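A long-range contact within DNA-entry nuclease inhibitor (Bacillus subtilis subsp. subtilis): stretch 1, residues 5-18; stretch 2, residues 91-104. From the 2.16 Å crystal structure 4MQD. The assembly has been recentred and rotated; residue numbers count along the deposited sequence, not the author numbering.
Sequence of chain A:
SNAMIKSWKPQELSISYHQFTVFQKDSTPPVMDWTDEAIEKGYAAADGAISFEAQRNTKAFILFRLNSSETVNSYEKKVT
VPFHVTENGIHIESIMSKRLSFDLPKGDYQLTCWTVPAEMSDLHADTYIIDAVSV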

# COMPACT_ATOMS: atom_id res chain seq x y z
N ILE A 5 -15.76 -1.45 -11.08
CA ILE A 5 -15.23 -1.15 -9.75
C ILE A 5 -16.34 -1.16 -8.71
O ILE A 5 -17.44 -0.67 -8.96
CB ILE A 5 -14.52 0.22 -9.73
CG1 ILE A 5 -13.37 0.24 -10.75
CG2 ILE A 5 -13.99 0.53 -8.33
CD1 ILE A 5 -12.76 1.61 -10.97
N LYS A 6 -16.05 -1.73 -7.55
CA LYS A 6 -17.02 -1.84 -6.47
C LYS A 6 -16.30 -2.00 -5.13
O LYS A 6 -15.34 -2.77 -5.03
CB LYS A 6 -17.94 -3.04 -6.73
CG LYS A 6 -19.17 -3.12 -5.84
CD LYS A 6 -20.15 -4.16 -6.38
CE LYS A 6 -21.40 -4.26 -5.53
NZ LYS A 6 -22.38 -5.23 -6.08
N SER A 7 -16.75 -1.26 -4.12
CA SER A 7 -16.16 -1.31 -2.78
C SER A 7 -17.23 -1.56 -1.73
O SER A 7 -18.38 -1.15 -1.89
CB SER A 7 -15.41 -0.01 -2.47
OG SER A 7 -14.17 0.05 -3.15
N TRP A 8 -16.82 -2.22 -0.64
CA TRP A 8 -17.73 -2.55 0.45
C TRP A 8 -17.30 -1.86 1.75
O TRP A 8 -16.12 -1.67 2.00
CB TRP A 8 -17.75 -4.06 0.68
CG TRP A 8 -18.65 -4.80 -0.25
CD1 TRP A 8 -19.92 -5.24 0.00
CD2 TRP A 8 -18.35 -5.21 -1.59
NE1 TRP A 8 -20.42 -5.89 -1.10
CE2 TRP A 8 -19.48 -5.88 -2.09
CE3 TRP A 8 -17.23 -5.06 -2.42
CZ2 TRP A 8 -19.53 -6.41 -3.38
CZ3 TRP A 8 -17.28 -5.58 -3.71
CH2 TRP A 8 -18.42 -6.25 -4.17
N LYS A 9 -18.30 -1.51 2.55
CA LYS A 9 -18.07 -1.01 3.90
C LYS A 9 -17.26 -2.03 4.71
O LYS A 9 -17.49 -3.23 4.59
CB LYS A 9 -19.43 -0.78 4.58
CG LYS A 9 -19.38 -0.20 5.98
CD LYS A 9 -20.77 -0.22 6.60
CE LYS A 9 -20.76 0.35 8.01
NZ LYS A 9 -20.41 1.80 8.03
N PRO A 10 -16.28 -1.57 5.51
CA PRO A 10 -15.54 -2.51 6.35
C PRO A 10 -16.47 -3.33 7.25
O PRO A 10 -17.44 -2.79 7.79
CB PRO A 10 -14.65 -1.60 7.20
CG PRO A 10 -14.47 -0.37 6.37
CD PRO A 10 -15.75 -0.20 5.61
N GLN A 11 -16.17 -4.62 7.40
CA GLN A 11 -17.00 -5.53 8.18
C GLN A 11 -16.19 -6.13 9.32
O GLN A 11 -15.19 -6.80 9.09
CB GLN A 11 -17.54 -6.65 7.29
CG GLN A 11 -18.59 -6.21 6.28
CD GLN A 11 -19.88 -5.75 6.94
OE1 GLN A 11 -20.22 -6.18 8.04
NE2 GLN A 11 -20.61 -4.88 6.25
N GLU A 12 -16.64 -5.88 10.55
CA GLU A 12 -16.01 -6.45 11.73
C GLU A 12 -16.28 -7.96 11.77
O GLU A 12 -17.36 -8.41 11.42
CB GLU A 12 -16.53 -5.77 13.00
CG GLU A 12 -15.71 -6.07 14.25
CD GLU A 12 -16.02 -5.13 15.40
OE1 GLU A 12 -17.09 -4.47 15.38
OE2 GLU A 12 -15.20 -5.06 16.35
N LEU A 13 -15.27 -8.72 12.19
CA LEU A 13 -15.36 -10.18 12.22
C LEU A 13 -14.47 -10.73 13.32
O LEU A 13 -13.30 -10.37 13.41
CB LEU A 13 -14.93 -10.75 10.86
CG LEU A 13 -15.27 -12.22 10.59
CD1 LEU A 13 -16.76 -12.41 10.37
CD2 LEU A 13 -14.49 -12.73 9.38
N SER A 14 -15.04 -11.60 14.16
CA SER A 14 -14.26 -12.27 15.21
C SER A 14 -13.53 -13.47 14.62
O SER A 14 -14.16 -14.43 14.18
CB SER A 14 -15.17 -12.72 16.35
OG SER A 14 -15.70 -11.60 17.04
N ILE A 15 -12.20 -13.40 14.59
CA ILE A 15 -11.38 -14.48 14.06
C ILE A 15 -11.15 -15.54 15.13
O ILE A 15 -10.76 -15.23 16.25
CB ILE A 15 -10.00 -13.98 13.58
CG1 ILE A 15 -10.16 -12.87 12.53
CG2 ILE A 15 -9.16 -15.14 13.03
CD1 ILE A 15 -11.03 -13.22 11.35
N SER A 16 -11.40 -16.80 14.77
CA SER A 16 -11.07 -17.94 15.62
C SER A 16 -10.17 -18.89 14.86
O SER A 16 -10.24 -18.99 13.63
CB SER A 16 -12.34 -18.66 16.08
OG SER A 16 -13.05 -17.88 17.02
N TYR A 17 -9.30 -19.58 15.60
CA TYR A 17 -8.39 -20.58 15.03
C TYR A 17 -7.55 -20.03 13.87
O TYR A 17 -7.28 -20.74 12.90
CB TYR A 17 -9.18 -21.82 14.61
CG TYR A 17 -10.01 -22.40 15.73
CD1 TYR A 17 -9.43 -23.17 16.73
CD2 TYR A 17 -11.38 -22.15 15.82
CE1 TYR A 17 -10.18 -23.69 17.77
CE2 TYR A 17 -12.14 -22.67 16.85
CZ TYR A 17 -11.54 -23.44 17.82
OH TYR A 17 -12.29 -23.96 18.85
N HIS A 18 -7.15 -18.76 13.99
CA HIS A 18 -6.22 -18.12 13.06
C HIS A 18 -6.61 -18.28 11.58
O HIS A 18 -5.74 -18.51 10.74
CB HIS A 18 -4.81 -18.65 13.29
CG HIS A 18 -4.32 -18.47 14.69
ND1 HIS A 18 -4.55 -19.40 15.68
CD2 HIS A 18 -3.64 -17.46 15.28
CE1 HIS A 18 -4.02 -18.98 16.81
NE2 HIS A 18 -3.46 -17.80 16.59
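Stretch 2 91-104: HIESIMSKRLSFDL

Stretch 2 runs as a hairpin alongside stretch 1: strand 91-93 leads into a type II turn from Ser94 to Ser97, and the chain returns through strand 100-102. That returning strand is roughly antiparallel to strand 11-14, at 140° between their N-to-C directions. Their axes approach no closer than 9.6 Å, so side chains and water rather than backbone ladders fill the space between.

Leu13 is the main bump. Its side chain reaches into a hollow of the hairpin, where Leu13 CD1 lies 3.3 Å from Lys98 O, 3.4 Å from Ser97 OG and 4.0 Å from Leu100 CG, while Leu13 CD2 approaches Ile92 CG2 at 4.5 Å.

Beyond it the two backbones draw together, with CA atoms 5.6 Å apart for Ile15 and Ser94. Here Ser16 N donates a nearly linear hydrogen bond to Ser94 OG (3.0 Å), the one direct hydrogen bond of the contact. Next to it, Ile95 CD1 packs against Tyr17 CD2 at 3.3 Å.

Toward the other end, Leu100 CD1 rests on Gln11 CB (3.7 Å), and Phe102 turns its edge to one face of Trp8, Phe102 CD2 to Trp8 CD1 3.5 Å, the planes at 76°. A water joins Trp8 NE1 to Asp103 N, and a long salt bridge, Lys6 NZ to Asp103 OD2 at 3.6 Å, closes this end.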

# COMPACT_ATOMS: atom_id res chain seq x y z
N HIS A 91 -19.60 -15.78 0.45
CA HIS A 91 -19.59 -15.51 1.89
C HIS A 91 -18.17 -15.45 2.41
O HIS A 91 -17.26 -16.04 1.83
CB HIS A 91 -20.35 -16.59 2.66
CG HIS A 91 -21.81 -16.67 2.33
ND1 HIS A 91 -22.67 -15.61 2.51
CD2 HIS A 91 -22.56 -17.69 1.86
CE1 HIS A 91 -23.89 -15.97 2.15
NE2 HIS A 91 -23.85 -17.23 1.75
N ILE A 92 -17.99 -14.73 3.51
CA ILE A 92 -16.74 -14.76 4.27
C ILE A 92 -17.10 -15.00 5.73
O ILE A 92 -18.04 -14.39 6.25
CB ILE A 92 -15.93 -13.46 4.12
CG1 ILE A 92 -15.60 -13.21 2.64
CG2 ILE A 92 -14.66 -13.53 4.96
CD1 ILE A 92 -14.76 -11.98 2.38
N GLU A 93 -16.37 -15.90 6.38
CA GLU A 93 -16.71 -16.32 7.73
C GLU A 93 -15.54 -17.01 8.41
O GLU A 93 -14.75 -17.70 7.77
CB GLU A 93 -17.92 -17.27 7.69
CG GLU A 93 -18.58 -17.51 9.04
CD GLU A 93 -19.79 -18.43 8.97
OE1 GLU A 93 -20.35 -18.61 7.87
OE2 GLU A 93 -20.18 -18.96 10.03
N SER A 94 -15.43 -16.80 9.72
CA SER A 94 -14.51 -17.56 10.56
C SER A 94 -15.34 -18.53 11.39
O SER A 94 -16.56 -18.57 11.27
CB SER A 94 -13.70 -16.63 11.46
OG SER A 94 -12.66 -17.34 12.12
N ILE A 95 -14.69 -19.32 12.23
CA ILE A 95 -15.39 -20.36 12.99
C ILE A 95 -16.26 -19.73 14.09
O ILE A 95 -15.76 -19.07 15.00
CB ILE A 95 -14.39 -21.39 13.56
CG1 ILE A 95 -13.75 -22.15 12.39
CG2 ILE A 95 -15.09 -22.37 14.49
CD1 ILE A 95 -12.38 -22.71 12.69
N MSE A 96 -17.58 -19.93 13.96
CA MSE A 96 -18.60 -19.40 14.87
C MSE A 96 -18.76 -17.89 14.82
O MSE A 96 -19.37 -17.30 15.71
CB MSE A 96 -18.37 -19.82 16.33
CG MSE A 96 -18.25 -21.33 16.51
SE MSE A 96 -20.04 -22.15 16.49
CE MSE A 96 -19.43 -23.86 15.74
N SER A 97 -18.24 -17.26 13.77
CA SER A 97 -18.38 -15.81 13.60
C SER A 97 -19.69 -15.49 12.90
O SER A 97 -20.45 -16.39 12.53
CB SER A 97 -17.22 -15.25 12.77
OG SER A 97 -17.38 -15.55 11.39
N LYS A 98 -19.95 -14.20 12.71
CA LYS A 98 -21.03 -13.75 11.83
C LYS A 98 -20.69 -14.16 10.40
O LYS A 98 -19.51 -14.25 10.04
CB LYS A 98 -21.19 -12.23 11.89
CG LYS A 98 -21.68 -11.70 13.23
CD LYS A 98 -21.96 -10.21 13.19
CE LYS A 98 -20.69 -9.38 13.11
NZ LYS A 98 -20.96 -7.92 13.20
N ARG A 99 -21.72 -14.43 9.60
CA ARG A 99 -21.53 -14.73 8.19
C ARG A 99 -21.63 -13.45 7.38
O ARG A 99 -22.67 -12.79 7.36
CB ARG A 99 -22.57 -15.74 7.71
CG ARG A 99 -22.45 -16.07 6.22
CD ARG A 99 -23.39 -17.19 5.80
NE ARG A 99 -22.84 -18.51 6.10
CZ ARG A 99 -23.29 -19.66 5.60
NH1 ARG A 99 -24.32 -19.66 4.75
NH2 ARG A 99 -22.72 -20.81 5.93
N LEU A 100 -20.53 -13.09 6.72
CA LEU A 100 -20.52 -11.94 5.82
C LEU A 100 -20.96 -12.39 4.43
O LEU A 100 -20.77 -13.54 4.06
CB LEU A 100 -19.12 -11.32 5.75
CG LEU A 100 -18.47 -10.98 7.09
CD1 LEU A 100 -17.11 -10.35 6.86
CD2 LEU A 100 -19.35 -10.05 7.92
N SER A 101 -21.56 -11.47 3.68
CA SER A 101 -22.00 -11.74 2.31
C SER A 101 -21.59 -10.61 1.38
O SER A 101 -21.64 -9.44 1.76
CB SER A 101 -23.51 -11.92 2.27
OG SER A 101 -23.91 -13.03 3.06
N PHE A 102 -21.17 -10.98 0.17
CA PHE A 102 -20.73 -10.01 -0.83
C PHE A 102 -21.27 -10.40 -2.19
O PHE A 102 -21.08 -11.53 -2.65
CB PHE A 102 -19.20 -9.94 -0.86
CG PHE A 102 -18.58 -9.60 0.47
CD1 PHE A 102 -18.23 -10.61 1.37
CD2 PHE A 102 -18.35 -8.28 0.82
CE1 PHE A 102 -17.67 -10.30 2.59
CE2 PHE A 102 -17.79 -7.97 2.05
CZ PHE A 102 -17.44 -8.97 2.93
N ASP A 103 -21.97 -9.46 -2.83
CA ASP A 103 -22.57 -9.69 -4.14
C ASP A 103 -21.50 -9.65 -5.24
O ASP A 103 -21.28 -8.63 -5.88
CB ASP A 103 -23.66 -8.64 -4.41
CG ASP A 103 -24.44 -8.91 -5.68
OD1 ASP A 103 -24.72 -10.09 -5.98
OD2 ASP A 103 -24.79 -7.94 -6.38
N LEU A 104 -20.84 -10.79 -5.43
CA LEU A 104 -19.81 -10.93 -6.45
C LEU A 104 -20.37 -11.76 -7.61
O LEU A 104 -20.91 -12.85 -7.38
CB LEU A 104 -18.58 -11.62 -5.86
CG LEU A 104 -17.28 -11.59 -6.67
CD1 LEU A 104 -16.77 -10.17 -6.85
CD2 LEU A 104 -16.22 -12.45 -5.99
O HOH W 1 -22.98 -7.13 -1.63
O HOH W 2 -19.77 -7.11 10.85
O HOH W 3 -18.22 -12.01 14.27
O HOH W 4 -14.95 -16.49 15.89